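Local coordinates for protein bacteriorhodopsin (Nanosalina sp., PDB 6EYU) that pumps protons inward across the cell membrane, using a covalently bound retinal and, as a microbial rhodopsin, probably driven by light, at residues A167-I172 against P209-Q214. Numbering follows the deposited sequence.
Sequences AGYIGI and PFFCKQ. With RET (retinal), chain D.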
loop_
_atom_site.group_PDB
_atom_site.type_symbol
_atom_site.label_atom_id
_atom_site.label_comp_id
_atom_site.label_asym_id
_atom_site.label_seq_id
_atom_site.Cartn_x
_atom_site.Cartn_y
_atom_site.Cartn_z
ATOM N N ALA A 167 -8.072 23.160 -7.812
ATOM C CA ALA A 167 -9.175 22.222 -7.647
ATOM C C ALA A 167 -10.015 22.156 -8.919
ATOM O O ALA A 167 -10.385 21.073 -9.372
ATOM C CB ALA A 167 -10.040 22.628 -6.464
ATOM N N GLY A 168 -10.243 23.312 -9.533
ATOM C CA GLY A 168 -10.906 23.373 -10.830
ATOM C C GLY A 168 -10.111 22.662 -11.908
ATOM O O GLY A 168 -10.619 21.765 -12.579
ATOM N N TYR A 169 -8.898 23.148 -12.149
ATOM C CA TYR A 169 -7.970 22.496 -13.065
ATOM C C TYR A 169 -8.074 20.975 -12.977
ATOM O O TYR A 169 -8.310 20.304 -13.982
ATOM C CB TYR A 169 -6.539 22.946 -12.762
ATOM C CG TYR A 169 -5.514 22.467 -13.765
ATOM C CD1 TYR A 169 -5.236 23.214 -14.903
ATOM C CD2 TYR A 169 -4.663 21.415 -13.456
ATOM C CE1 TYR A 169 -4.198 22.872 -15.747
ATOM C CE2 TYR A 169 -3.641 21.046 -14.309
ATOM C CZ TYR A 169 -3.418 21.773 -15.459
ATOM O OH TYR A 169 -2.408 21.404 -16.317
ATOM N N ILE A 170 -7.850 20.431 -11.785
ATOM C CA ILE A 170 -7.653 18.993 -11.627
ATOM C C ILE A 170 -8.984 18.248 -11.690
ATOM O O ILE A 170 -9.075 17.176 -12.289
ATOM C CB ILE A 170 -6.954 18.660 -10.294
ATOM C CG1 ILE A 170 -5.708 17.809 -10.548
ATOM C CG2 ILE A 170 -7.904 17.922 -9.364
ATOM C CD1 ILE A 170 -4.617 18.534 -11.305
ATOM N N GLY A 171 -10.033 18.874 -11.168
ATOM C CA GLY A 171 -11.384 18.336 -11.288
ATOM C C GLY A 171 -11.768 18.074 -12.732
ATOM O O GLY A 171 -12.103 16.949 -13.101
ATOM N N ILE A 172 -11.744 19.126 -13.543
ATOM C CA ILE A 172 -12.105 19.017 -14.951
ATOM C C ILE A 172 -11.314 17.903 -15.632
ATOM O O ILE A 172 -11.877 17.089 -16.363
ATOM C CB ILE A 172 -11.847 20.340 -15.697
ATOM C CG1 ILE A 172 -13.099 21.219 -15.663
ATOM C CG2 ILE A 172 -11.434 20.069 -17.135
ATOM C CD1 ILE A 172 -13.157 22.147 -14.469
ATOM N N PRO A 209 -2.268 13.124 -19.028
ATOM C CA PRO A 209 -1.438 13.006 -17.834
ATOM C C PRO A 209 -0.306 14.028 -17.781
ATOM O O PRO A 209 0.099 14.441 -16.695
ATOM C CB PRO A 209 -0.877 11.589 -17.942
ATOM C CG PRO A 209 -1.931 10.834 -18.674
ATOM C CD PRO A 209 -2.538 11.812 -19.643
ATOM N N PHE A 210 0.186 14.444 -18.943
ATOM C CA PHE A 210 1.171 15.517 -19.007
ATOM C C PHE A 210 0.655 16.752 -18.277
ATOM O O PHE A 210 1.390 17.386 -17.518
ATOM C CB PHE A 210 1.494 15.870 -20.460
ATOM C CG PHE A 210 2.531 16.949 -20.603
ATOM C CD1 PHE A 210 3.865 16.683 -20.342
ATOM C CD2 PHE A 210 2.152 18.258 -20.856
ATOM C CE1 PHE A 210 4.810 17.691 -20.387
ATOM C CE2 PHE A 210 3.095 19.266 -20.923
ATOM C CZ PHE A 210 4.426 18.983 -20.687
ATOM N N PHE A 211 -0.635 17.031 -18.435
ATOM C CA PHE A 211 -1.225 18.236 -17.868
ATOM C C PHE A 211 -1.579 18.040 -16.396
ATOM O O PHE A 211 -1.646 19.007 -15.634
ATOM C CB PHE A 211 -2.470 18.645 -18.660
ATOM C CG PHE A 211 -2.163 19.417 -19.912
ATOM C CD1 PHE A 211 -1.887 20.774 -19.851
ATOM C CD2 PHE A 211 -1.983 18.758 -21.117
ATOM C CE1 PHE A 211 -1.493 21.468 -20.979
ATOM C CE2 PHE A 211 -1.609 19.451 -22.254
ATOM C CZ PHE A 211 -1.362 20.807 -22.184
ATOM N N CYS A 212 -1.701 16.784 -15.976
ATOM C CA CYS A 212 -2.163 16.476 -14.623
ATOM C C CYS A 212 -0.996 16.173 -13.684
ATOM O O CYS A 212 -1.177 16.058 -12.472
ATOM C CB CYS A 212 -3.128 15.290 -14.646
ATOM S SG CYS A 212 -4.634 15.578 -15.604
ATOM N N LYS A 213 0.189 15.993 -14.257
ATOM C CA LYS A 213 1.384 15.662 -13.486
ATOM C C LYS A 213 2.485 16.701 -13.736
ATOM O O LYS A 213 2.780 17.523 -12.869
ATOM C CB LYS A 213 1.873 14.261 -13.859
ATOM C CG LYS A 213 0.834 13.210 -13.458
ATOM C CD LYS A 213 1.297 11.796 -13.812
ATOM C CE LYS A 213 0.259 10.760 -13.372
ATOM N NZ LYS A 213 -0.802 10.663 -14.386
ATOM N N GLN A 214 3.081 16.661 -14.924
ATOM C CA GLN A 214 4.209 17.532 -15.241
ATOM C C GLN A 214 3.825 18.997 -15.059
ATOM O O GLN A 214 4.438 19.716 -14.269
ATOM C CB GLN A 214 4.681 17.294 -16.678
ATOM C CG GLN A 214 5.739 16.210 -16.810
ATOM C CD GLN A 214 5.179 14.913 -17.362
ATOM O OE1 GLN A 214 5.735 14.331 -18.293
ATOM N NE2 GLN A 214 4.089 14.440 -16.770
HETATM C C1 RET D . -10.862 4.866 -14.597
HETATM C C2 RET D . -11.634 3.555 -14.422
HETATM C C3 RET D . -13.114 3.725 -14.762
HETATM C C4 RET D . -13.778 4.673 -13.768
HETATM C C5 RET D . -12.906 5.906 -13.532
HETATM C C6 RET D . -11.602 6.022 -13.911
HETATM C C7 RET D . -10.900 7.266 -13.662
HETATM C C8 RET D . -9.583 7.402 -13.984
HETATM C C9 RET D . -8.888 8.613 -13.626
HETATM C C10 RET D . -7.556 8.804 -13.978
HETATM C C11 RET D . -6.810 9.980 -13.745
HETATM C C12 RET D . -5.489 9.805 -14.143
HETATM C C13 RET D . -4.437 10.725 -13.940
HETATM C C14 RET D . -3.140 10.420 -14.375
HETATM C C15 RET D . -1.995 11.178 -14.149
HETATM C C16 RET D . -9.483 4.744 -13.946
HETATM C C17 RET D . -10.714 5.200 -16.083
HETATM C C18 RET D . -13.555 7.107 -12.841
HETATM C C19 RET D . -9.639 9.722 -12.887
HETATM C C20 RET D . -4.720 12.070 -13.267
#
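Beside the lysine that carries retinal in this xenorhodopsin, Tyr169 of helix 157-183 reaches helix 198-230 and meets the backbone of Phe211. Tyr169 OH donates a hydrogen bond of 2.6 Å to Phe211 O. The carbonyl oxygen lies at the edge of the tyrosine ring and near its plane, and Tyr169 CE2 comes within 3.1 Å of Phe211 O. The hydroxyl approaches off the C=O direction, at an angle of 125° at the oxygen, and is tilted 26° from the carbonyl plane. Because CG of Tyr169 stands anti to its own backbone nitrogen (chi1 -173°), the ring extends toward helix 198-230. Tyr169 OH also sits at the edge of the Phe211 ring, 3.6 Å from Phe211 CD1.

These are two helices of the seven-helix rhodopsin fold, and the carbonyl engaged belongs to a wider pi-type turn at 210-214, next to the kink at Pro209. A phenylalanine in place of Tyr169 would probably leave Phe211 O without this donor and the pi-type turn without its polar tie to helix 157-183.

Deeper in, Ile170 approaches more loosely, its methyl CD1 4.4 Å from the carbonyl oxygen Cys212 O; its side chain also packs on Ile84 and Leu88 of helix 72-93. Cys212 borders the chromophore, with CB 3.8 Å from the C20 methyl of retinal. The next residue, Lys213, whose CB is directed away from helix 157-183, is joined through NZ to retinal C15 at 1.3 Å, the linkage of a retinal Schiff base. Its chain is extended until its last torsion, where a bend turns NZ toward the polyene, while Pro209 CB lies 4.0 Å from retinal C15.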